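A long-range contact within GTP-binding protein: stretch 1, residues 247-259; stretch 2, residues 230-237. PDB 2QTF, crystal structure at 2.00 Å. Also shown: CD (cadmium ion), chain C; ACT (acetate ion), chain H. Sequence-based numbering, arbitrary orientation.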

ATOM      1  N   ALA A 247      -8.491  -5.464   8.388  1.00 20.28           N
ATOM      2  CA  ALA A 247      -7.709  -6.081   7.337  1.00 20.82           C
ATOM      3  C   ALA A 247      -6.371  -5.356   7.158  1.00 19.30           C
ATOM      4  O   ALA A 247      -5.352  -6.018   6.864  1.00 19.33           O
ATOM      5  CB  ALA A 247      -8.494  -6.088   6.036  1.00 18.41           C
ATOM      6  N   PHE A 248      -6.372  -4.014   7.258  1.00 19.85           N
ATOM      7  CA  PHE A 248      -5.119  -3.235   7.056  1.00 18.97           C
ATOM      8  C   PHE A 248      -4.106  -3.603   8.113  1.00 20.62           C
ATOM      9  O   PHE A 248      -2.959  -4.017   7.830  1.00 18.36           O
ATOM     10  CB  PHE A 248      -5.392  -1.679   7.116  1.00 19.51           C
ATOM     11  CG  PHE A 248      -4.148  -0.895   7.176  1.00 22.33           C
ATOM     12  CD1 PHE A 248      -3.217  -0.908   6.112  1.00 19.17           C
ATOM     13  CD2 PHE A 248      -3.844  -0.148   8.366  1.00 28.13           C
ATOM     14  CE1 PHE A 248      -1.965  -0.210   6.205  1.00 27.98           C
ATOM     15  CE2 PHE A 248      -2.626   0.553   8.467  1.00 27.93           C
ATOM     16  CZ  PHE A 248      -1.706   0.557   7.355  1.00 26.55           C
ATOM     17  N   PHE A 249      -4.511  -3.438   9.381  1.00 19.60           N
ATOM     18  CA  PHE A 249      -3.565  -3.739  10.463  1.00 19.99           C
ATOM     19  C   PHE A 249      -3.042  -5.154  10.489  1.00 20.06           C
ATOM     20  O   PHE A 249      -1.854  -5.426  10.750  1.00 22.43           O
ATOM     21  CB  PHE A 249      -4.132  -3.301  11.833  1.00 19.96           C
ATOM     22  CG  PHE A 249      -3.967  -1.879  12.046  1.00 22.34           C
ATOM     23  CD1 PHE A 249      -2.683  -1.348  12.181  1.00 25.95           C
ATOM     24  CD2 PHE A 249      -5.072  -1.004  12.004  1.00 25.47           C
ATOM     25  CE1 PHE A 249      -2.464   0.027  12.314  1.00 25.94           C
ATOM     26  CE2 PHE A 249      -4.877   0.378  12.143  1.00 30.25           C
ATOM     27  CZ  PHE A 249      -3.561   0.908  12.314  1.00 29.86           C
ATOM     28  N   VAL A 250      -3.881  -6.087  10.237  1.00 20.20           N
ATOM     29  CA  VAL A 250      -3.408  -7.468  10.236  1.00 20.29           C
ATOM     30  C   VAL A 250      -2.418  -7.737   9.104  1.00 21.11           C
ATOM     31  O   VAL A 250      -1.407  -8.433   9.240  1.00 21.16           O
ATOM     32  CB  VAL A 250      -4.620  -8.452  10.144  1.00 20.26           C
ATOM     33  CG1 VAL A 250      -4.142  -9.855  10.171  1.00 21.13           C
ATOM     34  CG2 VAL A 250      -5.552  -8.312  11.387  1.00 27.20           C
ATOM     35  N   THR A 251      -2.715  -7.228   7.923  1.00 19.30           N
ATOM     36  CA  THR A 251      -1.747  -7.307   6.808  1.00 20.11           C
ATOM     37  C   THR A 251      -0.415  -6.578   7.169  1.00 18.50           C
ATOM     38  O   THR A 251       0.661  -7.084   6.864  1.00 18.10           O
ATOM     39  CB  THR A 251      -2.368  -6.628   5.508  1.00 17.40           C
ATOM     40  OG1 THR A 251      -3.557  -7.323   5.199  1.00 17.33           O
ATOM     41  CG2 THR A 251      -1.390  -6.705   4.244  1.00 18.62           C
ATOM     42  N   LEU A 252      -0.505  -5.357   7.680  1.00 20.09           N
ATOM     43  CA  LEU A 252       0.675  -4.609   7.995  1.00 22.00           C
ATOM     44  C   LEU A 252       1.468  -5.306   9.108  1.00 24.18           C
ATOM     45  O   LEU A 252       2.743  -5.316   9.085  1.00 23.68           O
ATOM     46  CB  LEU A 252       0.266  -3.143   8.447  1.00 23.24           C
ATOM     47  CG  LEU A 252       1.453  -2.233   8.896  1.00 25.45           C
ATOM     48  CD1 LEU A 252       2.505  -1.950   7.731  1.00 20.66           C
ATOM     49  CD2 LEU A 252       0.903  -0.911   9.554  1.00 22.81           C
ATOM     50  N   SER A 253       0.764  -5.903  10.091  1.00 22.56           N
ATOM     51  CA  SER A 253       1.473  -6.626  11.191  1.00 24.69           C
ATOM     52  C   SER A 253       2.379  -7.755  10.756  1.00 23.41           C
ATOM     53  O   SER A 253       3.250  -8.229  11.552  1.00 25.73           O
ATOM     54  CB  SER A 253       0.419  -7.170  12.215  1.00 24.49           C
ATOM     55  OG  SER A 253      -0.142  -6.011  12.845  1.00 30.87           O
ATOM     56  N   GLU A 254       2.224  -8.248   9.517  1.00 25.17           N
ATOM     57  CA  GLU A 254       3.185  -9.196   8.959  1.00 23.84           C
ATOM     58  C   GLU A 254       4.614  -8.584   8.890  1.00 25.13           C
ATOM     59  O   GLU A 254       5.601  -9.316   8.648  1.00 26.60           O
ATOM     60  CB  GLU A 254       2.838  -9.666   7.587  1.00 23.90           C
ATOM     61  CG  GLU A 254       1.436 -10.431   7.517  1.00 24.24           C
ATOM     62  CD  GLU A 254       1.034 -10.858   6.133  1.00 23.43           C
ATOM     63  OE1 GLU A 254       1.864 -10.822   5.176  1.00 26.22           O
ATOM     64  OE2 GLU A 254      -0.148 -11.336   5.997  1.00 23.72           O
ATOM     65  N   ALA A 255       4.747  -7.291   9.059  1.00 25.16           N
ATOM     66  CA  ALA A 255       6.091  -6.704   8.976  1.00 27.22           C
ATOM     67  C   ALA A 255       6.945  -7.260  10.126  1.00 30.42           C
ATOM     68  O   ALA A 255       8.146  -7.253  10.070  1.00 30.28           O
ATOM     69  CB  ALA A 255       6.015  -5.236   9.120  1.00 28.72           C
ATOM     70  N   LYS A 256       6.311  -7.716  11.204  1.00 30.55           N
ATOM     71  CA  LYS A 256       7.137  -8.244  12.283  1.00 33.69           C
ATOM     72  C   LYS A 256       7.779  -9.609  11.943  1.00 32.37           C
ATOM     73  O   LYS A 256       8.620 -10.130  12.687  1.00 33.60           O
ATOM     74  CB  LYS A 256       6.332  -8.174  13.605  1.00 34.86           C
ATOM     75  CG  LYS A 256       5.244  -9.155  13.678  1.00 38.63           C
ATOM     76  CD  LYS A 256       4.505  -8.922  15.039  1.00 48.26           C
ATOM     77  CE  LYS A 256       3.257  -8.126  14.872  1.00 50.90           C
ATOM     78  NZ  LYS A 256       2.201  -8.587  15.853  1.00 55.84           N
ATOM     79  N   TYR A 257       7.506 -10.173  10.784  1.00 31.36           N
ATOM     80  CA  TYR A 257       8.165 -11.419  10.395  1.00 31.43           C
ATOM     81  C   TYR A 257       9.612 -11.212   9.830  1.00 30.56           C
ATOM     82  O   TYR A 257      10.387 -12.180   9.670  1.00 29.76           O
ATOM     83  CB  TYR A 257       7.423 -12.109   9.220  1.00 35.60           C
ATOM     84  CG  TYR A 257       6.000 -12.587   9.491  1.00 38.41           C
ATOM     85  CD1 TYR A 257       5.532 -12.738  10.778  1.00 41.67           C
ATOM     86  CD2 TYR A 257       5.131 -12.854   8.423  1.00 39.14           C
ATOM     87  CE1 TYR A 257       4.208 -13.175  11.013  1.00 46.69           C
ATOM     88  CE2 TYR A 257       3.821 -13.296   8.619  1.00 35.17           C
ATOM     89  CZ  TYR A 257       3.356 -13.461   9.908  1.00 41.88           C
ATOM     90  OH  TYR A 257       2.052 -13.921  10.115  1.00 45.34           O
ATOM     91  N   SER A 258       9.910  -9.978   9.442  1.00 25.84           N
ATOM     92  CA  SER A 258      11.160  -9.647   8.787  1.00 24.84           C
ATOM     93  C   SER A 258      12.212  -9.435   9.906  1.00 24.59           C
ATOM     94  O   SER A 258      11.867  -9.031  11.031  1.00 25.31           O
ATOM     95  CB  SER A 258      10.946  -8.411   7.854  1.00 25.36           C
ATOM     96  OG  SER A 258      10.144  -8.848   6.732  1.00 27.03           O
ATOM     97  N   ASP A 259      13.487  -9.707   9.629  1.00 23.96           N
ATOM     98  CA  ASP A 259      14.584  -9.564  10.612  1.00 23.09           C
ATOM     99  C   ASP A 259      14.935  -8.125  10.845  1.00 22.50           C
ATOM    100  O   ASP A 259      15.408  -7.692  11.924  1.00 24.19           O
ATOM    101  CB  ASP A 259      15.822 -10.321  10.025  1.00 23.99           C
ATOM    102  CG  ASP A 259      15.553 -11.748   9.965  1.00 26.74           C
ATOM    103  OD1 ASP A 259      15.044 -12.260  10.953  1.00 32.09           O
ATOM    104  OD2 ASP A 259      15.709 -12.382   8.942  1.00 32.47           O
TER
HETATM  105 CD    CD C 402       4.033  -2.572  -2.338  1.00 25.98          CD
HETATM  106  C   ACT H 601       1.172   1.202  -0.420  1.00 44.00           C
HETATM  107  O   ACT H 601       1.601  -0.003  -0.127  1.00 42.26           O
HETATM  108  OXT ACT H 601       1.582   2.245   0.231  1.00 41.50           O
HETATM  109  CH3 ACT H 601       0.126   1.345  -1.533  1.00 41.63           C
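Stretch 2 230-237: LVDTVGFI

A short length of extended chain can pack against a helix and the 3-10 turn that follows it with no direct hydrogen bond between them, held by apolar side chains and bridging water; residues 230-237 of this GTP-binding protein are a clear example. Stretch 2 arrives as a strand that began earlier in the chain, and its backbone remains extended, with phi between -58° and -111° and psi between 128° and 166° from Thr233 to Ile237. It runs antiparallel in register to stretch 1: Val231 lies nearest Ser258, just after the 3-10 turn, Thr233 nearest Ala255 within that turn, and Val234 nearest Leu252, where the CA atoms of the last pair are 5.7 Å apart. Together the two stretches bury 423 Å².

Val234 is the centre of the contact on its side. Its CA-to-CB bond points toward the helix, and Val234 CG1 reaches the backbone itself, 3.5 Å from Leu252 CA and 3.7 Å from Leu252 CB, with Thr251 CG2 3.9 Å away. The Leu252 side chain, in the t, p rotamer, continues past this point: Leu252 CD1 lies 4.0 Å from Thr233 CG2, and both methyls reach the Phe236 ring, Leu252 CD2 meeting its edge with 3.9 Å to Phe236 CD1.

One turn earlier in the helix, Phe248 leaves the backbone sideways, but its t rotamer carries the ring to the later residues of stretch 2. The ring edge meets Gly235 O, an oxygen without a hydrogen-bond partner in the model, 3.2 Å from Phe248 CE1. Phe248 CE1 also lies 3.7 Å from Ile237 CG1.

Water supplies the polar links. Water 3 donates to Thr251 O and accepts from Val234 N, joining the two backbones beside the apolar centre. Farther along, water 1 bridges Thr233 OG1 and Ser258 OG, near the methyl contact of Thr233 CG2 with Ala255 CB at 3.9 Å.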

ATOM      1  N   LEU A 230      14.395  -9.467   0.218  1.00 21.88           N
ATOM      2  CA  LEU A 230      13.705  -8.196   0.343  1.00 23.02           C
ATOM      3  C   LEU A 230      12.215  -8.424   0.270  1.00 22.46           C
ATOM      4  O   LEU A 230      11.757  -9.204  -0.591  1.00 23.73           O
ATOM      5  CB  LEU A 230      14.070  -7.209  -0.723  1.00 22.91           C
ATOM      6  CG  LEU A 230      15.522  -6.771  -0.868  1.00 32.49           C
ATOM      7  CD1 LEU A 230      15.586  -5.799  -2.143  1.00 32.19           C
ATOM      8  CD2 LEU A 230      15.993  -6.038   0.396  1.00 35.65           C
ATOM      9  N   VAL A 231      11.471  -7.737   1.166  1.00 22.09           N
ATOM     10  CA  VAL A 231      10.062  -8.046   1.334  1.00 20.78           C
ATOM     11  C   VAL A 231       9.245  -6.711   1.134  1.00 20.20           C
ATOM     12  O   VAL A 231       9.514  -5.711   1.775  1.00 19.24           O
ATOM     13  CB  VAL A 231       9.800  -8.689   2.700  1.00 25.22           C
ATOM     14  CG1 VAL A 231       8.274  -8.791   3.015  1.00 24.37           C
ATOM     15  CG2 VAL A 231      10.520 -10.109   2.919  1.00 22.28           C
ATOM     16  N   ASP A 232       8.301  -6.718   0.189  1.00 20.85           N
ATOM     17  CA  ASP A 232       7.400  -5.547  -0.079  1.00 19.67           C
ATOM     18  C   ASP A 232       6.259  -5.653   0.918  1.00 20.81           C
ATOM     19  O   ASP A 232       5.289  -6.352   0.695  1.00 20.74           O
ATOM     20  CB  ASP A 232       6.847  -5.652  -1.511  1.00 21.30           C
ATOM     21  CG  ASP A 232       5.915  -4.480  -1.864  1.00 21.85           C
ATOM     22  OD1 ASP A 232       5.672  -3.656  -0.947  1.00 19.30           O
ATOM     23  OD2 ASP A 232       5.278  -4.393  -2.950  1.00 29.15           O
ATOM     24  N   THR A 233       6.379  -4.949   2.028  1.00 21.06           N
ATOM     25  CA  THR A 233       5.344  -4.878   3.036  1.00 23.07           C
ATOM     26  C   THR A 233       4.324  -3.805   2.551  1.00 21.88           C
ATOM     27  O   THR A 233       4.687  -2.827   1.829  1.00 22.26           O
ATOM     28  CB  THR A 233       5.969  -4.472   4.394  1.00 22.88           C
ATOM     29  OG1 THR A 233       6.872  -5.537   4.803  1.00 27.26           O
ATOM     30  CG2 THR A 233       4.922  -4.279   5.511  1.00 23.48           C
ATOM     31  N   VAL A 234       3.062  -3.989   2.995  1.00 18.07           N
ATOM     32  CA  VAL A 234       2.049  -2.960   2.671  1.00 19.07           C
ATOM     33  C   VAL A 234       2.504  -1.583   3.233  1.00 18.88           C
ATOM     34  O   VAL A 234       3.162  -1.486   4.305  1.00 20.44           O
ATOM     35  CB  VAL A 234       0.628  -3.418   3.149  1.00 19.05           C
ATOM     36  CG1 VAL A 234       0.531  -3.367   4.744  1.00 16.68           C
ATOM     37  CG2 VAL A 234      -0.495  -2.646   2.407  1.00 22.20           C
ATOM     38  N   GLY A 235       2.184  -0.498   2.544  1.00 18.43           N
ATOM     39  CA  GLY A 235       2.501   0.824   3.078  1.00 21.64           C
ATOM     40  C   GLY A 235       1.602   1.225   4.233  1.00 25.95           C
ATOM     41  O   GLY A 235       0.563   0.558   4.454  1.00 29.30           O
ATOM     42  N   PHE A 236       1.992   2.276   4.984  1.00 22.90           N
ATOM     43  CA  PHE A 236       1.105   2.993   5.906  1.00 23.28           C
ATOM     44  C   PHE A 236       0.182   3.805   4.962  1.00 25.07           C
ATOM     45  O   PHE A 236       0.642   4.480   4.037  1.00 23.74           O
ATOM     46  CB  PHE A 236       1.919   3.978   6.753  1.00 21.67           C
ATOM     47  CG  PHE A 236       3.051   3.339   7.497  1.00 23.93           C
ATOM     48  CD1 PHE A 236       2.895   2.125   8.114  1.00 17.25           C
ATOM     49  CD2 PHE A 236       4.279   3.996   7.586  1.00 27.90           C
ATOM     50  CE1 PHE A 236       3.965   1.515   8.924  1.00 21.86           C
ATOM     51  CE2 PHE A 236       5.374   3.385   8.274  1.00 21.89           C
ATOM     52  CZ  PHE A 236       5.193   2.148   8.960  1.00 21.04           C
ATOM     53  N   ILE A 237      -1.129   3.664   5.165  1.00 24.83           N
ATOM     54  CA  ILE A 237      -2.105   4.211   4.220  1.00 26.30           C
ATOM     55  C   ILE A 237      -2.777   5.375   5.004  1.00 26.54           C
ATOM     56  O   ILE A 237      -3.060   5.234   6.188  1.00 23.67           O
ATOM     57  CB  ILE A 237      -3.246   3.160   3.874  1.00 28.00           C
ATOM     58  CG1 ILE A 237      -2.764   1.784   3.232  1.00 27.59           C
ATOM     59  CG2 ILE A 237      -4.302   3.794   2.956  1.00 26.94           C
ATOM     60  CD1 ILE A 237      -2.211   1.901   1.922  1.00 28.76           C
TER
HETATM   61  O   HOH W   1       8.415  -6.500   6.781  1.00 37.73           O
HETATM   62  O   HOH W   2       3.817  -1.383  -0.245  1.00 26.87           O
HETATM   63  O   HOH W   3       2.262  -6.508   4.501  1.00 21.24           O
HETATM   64  O   HOH W   4       2.230  -0.888  -2.691  1.00 35.63           O
HETATM   65  O   HOH W   5       5.731  -1.084  -2.721  1.00 35.63           O
HETATM   66  O   HOH W   6       3.514  -2.725  -4.683  1.00 28.11           O